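Local structure of PDZ domain protein (Parabacteroides distasonis, 4L8N) at residues Y192-N197 with E269-L274; Y332-R337 with V442-T447. The protein is of unknown function but binds magnesium and carries PDZ domains at both ends of a DUF4136 domain, which suggests a part in peptide or protein recognition. All coordinates share one frame; numbering follows the deposited sequence.

Interaction 1 (Y192-N197 with E269-L274); sequences YFFDKN and EDSYRL
The first torsion of Phe194 sets CG anti to the backbone N (chi1 -171°), and the ring then extends to residues 270-272, while Leu274 turns its CG anti to the carbonyl carbon (chi1 -83°) and meets the same strand, 186-196. The Phe194 ring lies against backbone: the carbonyl oxygen of Tyr272 stands 3.7 Å above the ring plane, over its centre. At the far end of the ring, CZ comes within 3.3 Å of Tyr272 N and within 3.7 Å of Ser271 CA, and the carbonyl O of Asp270 lies near the ring plane at the edge. Leu274 CD1 fits between two strand residues, 3.8 Å from Tyr192 CB and 4.0 Å from Phe194 CB. The phenol of Tyr192 leads off to helix 158-175, where its OH is hydrogen-bonded to Glu161. An alanine in place of Phe194 would probably leave the Tyr272 carbonyl and the Ser271 backbone without the ring they rest on, although CB would still meet Leu274. This is surface packing of a loop across a strand of the long mixed sheet, within the DUF4136 region, on the segment that carries Asp270, a magnesium-site residue, and leads into helix 274-285.

Interaction 2 (Y332-R337 with V442-T447); sequences YAAGIR and VIIRPT
Ala334 and Ile336 meet Val442 and Ile444 through apolar packing, with Ile336 crossing both strand side chains at a slant. The methyl of Ala334 touches both strand residues, CB lying 3.8 Å from Val442 CG2 and equally far from Ile444 CG1. Ile336 reaches the same two residues by two atoms of one branch: its CD1 approaches Val442 CG1 at 3.5 Å, and its CG1 lies 3.8 Å from Ile444 CD1. In Ile444, CG1 is anti to the carbonyl carbon (chi1 -58°) and CD1 continues from it in an extended chain, which carries the tip to Ile336. Ile336 also packs on Ile433 and Ile444 on Phe431, both of the adjoining strand 429-435.

Polar interactions organise the turn itself. Gly335, at positive phi, ends the helix in a Schellman motif, and its N bonds to Tyr332 O. That carbonyl also receives Arg337 NH1 at 2.8 Å, in the carbonyl plane and on a lone pair, by a nearly straight bond (166°). The same NH1 donates to Ile336 O, this time from above the carbonyl plane, so one nitrogen ties the helix end to the residue after the glycine.

Flat groups add a third kind of contact: the Arg337 guanidinium has Tyr332 CE1 3.5 Å above its plane, over the centre, and its NH2 lies over the Tyr332 ring toward the rim.

The polar and stacking contacts thus hold the Schellman-capped turn itself, while the apolar ones seat it on strand 438-456, consistent with the C-terminal PDZ domain.

In the fold
Both contacts reach one long mixed sheet: residues 192-197 lie on its strand 186-196, and residues 442-447 on strand 438-456. They occupy opposite sides of the chain's centre, with their own centres 55 Å apart and nearest atoms about 33 Å apart, so they do not touch. Residues 192-274 of interaction 1 come wholly before residues 332-447 of interaction 2 in the sequence. Only interaction 1 is near the metal site: the side chain of Asp270 is about 4 Å from a bound magnesium ion and about 5 Å from that of Glu239. Tyr272 also meets Phe228 of the second subunit edge-to-face, whereas interaction 2 is away from the metal site and its two segments touch no other protein chain of the assembly.

Interaction 1 (Y192-N197 with E269-L274)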
loop_
_atom_site.group_PDB
_atom_site.type_symbol
_atom_site.label_atom_id
_atom_site.label_comp_id
_atom_site.label_asym_id
_atom_site.label_seq_id
_atom_site.Cartn_x
_atom_site.Cartn_y
_atom_site.Cartn_z
ATOM N N TYR A 192 -6.073 -14.650 2.549
ATOM C CA TYR A 192 -6.355 -13.853 3.746
ATOM C C TYR A 192 -5.276 -14.082 4.785
ATOM O O TYR A 192 -4.617 -15.122 4.789
ATOM C CB TYR A 192 -7.749 -14.195 4.330
ATOM C CG TYR A 192 -8.004 -15.683 4.429
ATOM C CD1 TYR A 192 -7.555 -16.416 5.524
ATOM C CD2 TYR A 192 -8.637 -16.372 3.397
ATOM C CE1 TYR A 192 -7.727 -17.798 5.590
ATOM C CE2 TYR A 192 -8.854 -17.748 3.472
ATOM C CZ TYR A 192 -8.392 -18.457 4.571
ATOM O OH TYR A 192 -8.573 -19.815 4.651
ATOM N N PHE A 193 -5.118 -13.112 5.668
ATOM C CA PHE A 193 -4.166 -13.126 6.764
ATOM C C PHE A 193 -4.648 -12.192 7.857
ATOM O O PHE A 193 -5.154 -11.105 7.568
ATOM C CB PHE A 193 -2.760 -12.702 6.266
ATOM C CG PHE A 193 -1.680 -12.614 7.321
ATOM C CD1 PHE A 193 -0.896 -13.727 7.638
ATOM C CD2 PHE A 193 -1.422 -11.413 7.986
ATOM C CE1 PHE A 193 0.121 -13.644 8.610
ATOM C CE2 PHE A 193 -0.414 -11.338 8.972
ATOM C CZ PHE A 193 0.359 -12.448 9.259
ATOM N N PHE A 194 -4.464 -12.618 9.112
ATOM C CA PHE A 194 -4.734 -11.829 10.305
ATOM C C PHE A 194 -3.782 -12.242 11.420
ATOM O O PHE A 194 -3.802 -13.393 11.878
ATOM C CB PHE A 194 -6.196 -11.885 10.777
ATOM C CG PHE A 194 -6.461 -10.879 11.876
ATOM C CD1 PHE A 194 -6.692 -9.542 11.575
ATOM C CD2 PHE A 194 -6.416 -11.257 13.216
ATOM C CE1 PHE A 194 -6.890 -8.605 12.593
ATOM C CE2 PHE A 194 -6.626 -10.320 14.228
ATOM C CZ PHE A 194 -6.870 -9.004 13.908
ATOM N N ASP A 195 -2.945 -11.285 11.846
ATOM C CA ASP A 195 -1.978 -11.459 12.919
ATOM C C ASP A 195 -1.513 -10.098 13.446
ATOM O O ASP A 195 -1.874 -9.052 12.883
ATOM C CB ASP A 195 -0.780 -12.302 12.444
ATOM C CG ASP A 195 0.052 -12.895 13.568
ATOM O OD1 ASP A 195 -0.544 -13.503 14.498
ATOM O OD2 ASP A 195 1.296 -12.737 13.533
ATOM N N LYS A 196 -0.722 -10.126 14.551
ATOM C CA LYS A 196 -0.170 -8.948 15.202
ATOM C C LYS A 196 0.909 -8.326 14.335
ATOM O O LYS A 196 1.578 -9.031 13.586
ATOM C CB LYS A 196 0.390 -9.309 16.587
ATOM N N ASN A 197 1.046 -7.002 14.409
ATOM C CA ASN A 197 2.066 -6.248 13.701
ATOM C C ASN A 197 3.389 -6.315 14.507
ATOM O O ASN A 197 3.409 -5.884 15.670
ATOM C CB ASN A 197 1.596 -4.800 13.498
ATOM C CG ASN A 197 2.609 -3.797 12.950
ATOM O OD1 ASN A 197 3.670 -4.135 12.410
ATOM N ND2 ASN A 197 2.287 -2.518 13.061
ATOM N N GLU A 269 -6.438 -1.588 14.862
ATOM C CA GLU A 269 -6.375 -1.119 16.250
ATOM C C GLU A 269 -6.713 -2.275 17.200
ATOM O O GLU A 269 -6.027 -2.435 18.213
ATOM C CB GLU A 269 -7.336 0.073 16.486
ATOM C CG GLU A 269 -7.237 1.192 15.457
ATOM C CD GLU A 269 -8.086 2.409 15.763
ATOM O OE1 GLU A 269 -9.287 2.410 15.406
ATOM O OE2 GLU A 269 -7.545 3.370 16.355
ATOM N N ASP A 270 -7.760 -3.080 16.880
ATOM C CA ASP A 270 -8.172 -4.227 17.703
ATOM C C ASP A 270 -8.230 -5.507 16.888
ATOM O O ASP A 270 -7.970 -5.480 15.686
ATOM C CB ASP A 270 -9.557 -3.980 18.346
ATOM C CG ASP A 270 -9.629 -2.802 19.291
ATOM O OD1 ASP A 270 -8.984 -2.865 20.375
ATOM O OD2 ASP A 270 -10.350 -1.826 18.967
ATOM N N SER A 271 -8.569 -6.631 17.547
ATOM C CA SER A 271 -8.776 -7.918 16.902
ATOM C C SER A 271 -10.039 -7.830 16.048
ATOM O O SER A 271 -10.989 -7.128 16.417
ATOM C CB SER A 271 -8.897 -9.026 17.939
ATOM O OG SER A 271 -9.116 -10.286 17.327
ATOM N N TYR A 272 -10.029 -8.489 14.881
ATOM C CA TYR A 272 -11.149 -8.446 13.942
ATOM C C TYR A 272 -11.315 -9.769 13.161
ATOM O O TYR A 272 -10.327 -10.427 12.811
ATOM C CB TYR A 272 -10.967 -7.277 12.987
ATOM C CG TYR A 272 -12.261 -6.814 12.373
ATOM C CD1 TYR A 272 -13.086 -5.913 13.037
ATOM C CD2 TYR A 272 -12.677 -7.294 11.135
ATOM C CE1 TYR A 272 -14.297 -5.506 12.490
ATOM C CE2 TYR A 272 -13.890 -6.900 10.581
ATOM C CZ TYR A 272 -14.697 -6.003 11.263
ATOM O OH TYR A 272 -15.895 -5.606 10.730
ATOM N N ARG A 273 -12.583 -10.153 12.919
ATOM C CA ARG A 273 -12.993 -11.383 12.221
ATOM C C ARG A 273 -12.931 -11.218 10.690
ATOM O O ARG A 273 -13.509 -10.274 10.144
ATOM C CB ARG A 273 -14.418 -11.781 12.646
ATOM C CG ARG A 273 -14.560 -12.215 14.105
ATOM C CD ARG A 273 -15.943 -12.768 14.404
ATOM N NE ARG A 273 -16.187 -14.029 13.701
ATOM C CZ ARG A 273 -15.928 -15.234 14.198
ATOM N NH1 ARG A 273 -15.459 -15.365 15.435
ATOM N NH2 ARG A 273 -16.152 -16.320 13.470
ATOM N N LEU A 274 -12.233 -12.144 10.000
ATOM C CA LEU A 274 -12.079 -12.098 8.538
ATOM C C LEU A 274 -13.415 -12.363 7.817
ATOM O O LEU A 274 -13.629 -11.812 6.729
ATOM C CB LEU A 274 -10.987 -13.063 8.037
ATOM C CG LEU A 274 -9.534 -12.532 8.099
ATOM C CD1 LEU A 274 -8.542 -13.652 7.990
ATOM C CD2 LEU A 274 -9.255 -11.510 7.001
#

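Interaction 2 (Y332-R337 with V442-T447)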
loop_
_atom_site.group_PDB
_atom_site.type_symbol
_atom_site.label_atom_id
_atom_site.label_comp_id
_atom_site.label_asym_id
_atom_site.label_seq_id
_atom_site.Cartn_x
_atom_site.Cartn_y
_atom_site.Cartn_z
ATOM N N TYR A 332 -51.865 13.193 -8.315
ATOM C CA TYR A 332 -52.678 12.989 -9.519
ATOM C C TYR A 332 -53.973 12.250 -9.145
ATOM O O TYR A 332 -55.054 12.678 -9.540
ATOM C CB TYR A 332 -51.912 12.228 -10.627
ATOM C CG TYR A 332 -52.787 11.978 -11.839
ATOM C CD1 TYR A 332 -52.941 12.950 -12.823
ATOM C CD2 TYR A 332 -53.566 10.826 -11.934
ATOM C CE1 TYR A 332 -53.805 12.757 -13.900
ATOM C CE2 TYR A 332 -54.455 10.637 -12.986
ATOM C CZ TYR A 332 -54.563 11.598 -13.977
ATOM O OH TYR A 332 -55.441 11.398 -15.016
ATOM N N ALA A 333 -53.840 11.137 -8.396
ATOM C CA ALA A 333 -54.936 10.302 -7.907
ATOM C C ALA A 333 -55.887 11.098 -7.013
ATOM O O ALA A 333 -57.089 10.821 -7.016
ATOM C CB ALA A 333 -54.386 9.106 -7.147
ATOM N N ALA A 334 -55.347 12.099 -6.269
ATOM C CA ALA A 334 -56.102 13.002 -5.388
ATOM C C ALA A 334 -56.824 14.086 -6.188
ATOM O O ALA A 334 -57.717 14.738 -5.653
ATOM C CB ALA A 334 -55.173 13.642 -4.368
ATOM N N GLY A 335 -56.431 14.278 -7.445
ATOM C CA GLY A 335 -57.054 15.251 -8.333
ATOM C C GLY A 335 -56.385 16.607 -8.459
ATOM O O GLY A 335 -56.992 17.547 -8.979
ATOM N N ILE A 336 -55.140 16.737 -7.978
ATOM C CA ILE A 336 -54.383 17.991 -8.106
ATOM C C ILE A 336 -53.982 18.109 -9.571
ATOM O O ILE A 336 -53.643 17.092 -10.183
ATOM C CB ILE A 336 -53.160 18.022 -7.133
ATOM C CG1 ILE A 336 -53.604 17.832 -5.655
ATOM C CG2 ILE A 336 -52.270 19.271 -7.328
ATOM C CD1 ILE A 336 -54.500 18.927 -5.077
ATOM N N ARG A 337 -54.061 19.308 -10.147
ATOM C CA ARG A 337 -53.690 19.460 -11.548
ATOM C C ARG A 337 -52.753 20.677 -11.748
ATOM O O ARG A 337 -52.796 21.589 -10.920
ATOM C CB ARG A 337 -54.964 19.567 -12.446
ATOM C CG ARG A 337 -55.821 18.279 -12.530
ATOM C CD ARG A 337 -55.132 17.055 -13.172
ATOM N NE ARG A 337 -56.035 15.898 -13.231
ATOM C CZ ARG A 337 -56.096 14.925 -12.322
ATOM N NH1 ARG A 337 -55.267 14.920 -11.283
ATOM N NH2 ARG A 337 -56.978 13.939 -12.453
ATOM N N VAL A 442 -57.923 18.593 -0.226
ATOM C CA VAL A 442 -57.742 17.181 -0.517
ATOM C C VAL A 442 -56.671 16.620 0.434
ATOM O O VAL A 442 -55.724 17.322 0.792
ATOM C CB VAL A 442 -57.466 16.906 -2.029
ATOM C CG1 VAL A 442 -56.019 17.173 -2.423
ATOM C CG2 VAL A 442 -57.890 15.494 -2.427
ATOM N N ILE A 443 -56.876 15.385 0.896
ATOM C CA ILE A 443 -55.941 14.730 1.800
ATOM C C ILE A 443 -55.091 13.806 0.961
ATOM O O ILE A 443 -55.625 12.893 0.318
ATOM C CB ILE A 443 -56.615 13.992 2.984
ATOM C CG1 ILE A 443 -57.819 14.749 3.598
ATOM C CG2 ILE A 443 -55.598 13.569 4.008
ATOM C CD1 ILE A 443 -57.639 16.240 4.020
ATOM N N ILE A 444 -53.774 14.065 0.928
ATOM C CA ILE A 444 -52.877 13.264 0.120
ATOM C C ILE A 444 -52.064 12.382 1.026
ATOM O O ILE A 444 -51.299 12.893 1.836
ATOM C CB ILE A 444 -51.983 14.139 -0.809
ATOM C CG1 ILE A 444 -52.842 15.015 -1.759
ATOM C CG2 ILE A 444 -51.016 13.251 -1.598
ATOM C CD1 ILE A 444 -52.075 15.959 -2.725
ATOM N N ARG A 445 -52.242 11.061 0.926
ATOM C CA ARG A 445 -51.369 10.173 1.664
ATOM C C ARG A 445 -50.178 9.931 0.754
ATOM O O ARG A 445 -50.343 9.372 -0.336
ATOM C CB ARG A 445 -52.007 8.870 2.139
ATOM C CG ARG A 445 -51.023 8.162 3.072
ATOM C CD ARG A 445 -51.547 6.882 3.652
ATOM N NE ARG A 445 -52.357 7.101 4.839
ATOM C CZ ARG A 445 -51.897 7.099 6.079
ATOM N NH1 ARG A 445 -50.610 6.893 6.318
ATOM N NH2 ARG A 445 -52.721 7.290 7.093
ATOM N N PRO A 446 -48.981 10.421 1.119
ATOM C CA PRO A 446 -47.847 10.252 0.225
ATOM C C PRO A 446 -47.305 8.843 0.272
ATOM O O PRO A 446 -47.616 8.048 1.180
ATOM C CB PRO A 446 -46.816 11.256 0.772
ATOM C CG PRO A 446 -47.519 12.051 1.819
ATOM C CD PRO A 446 -48.575 11.149 2.334
ATOM N N THR A 447 -46.476 8.550 -0.721
ATOM C CA THR A 447 -45.729 7.309 -0.792
ATOM C C THR A 447 -44.339 7.681 -0.363
ATOM O O THR A 447 -43.929 8.833 -0.507
ATOM C CB THR A 447 -45.823 6.666 -2.165
ATOM O OG1 THR A 447 -45.499 7.624 -3.178
ATOM C CG2 THR A 447 -47.186 6.039 -2.414
#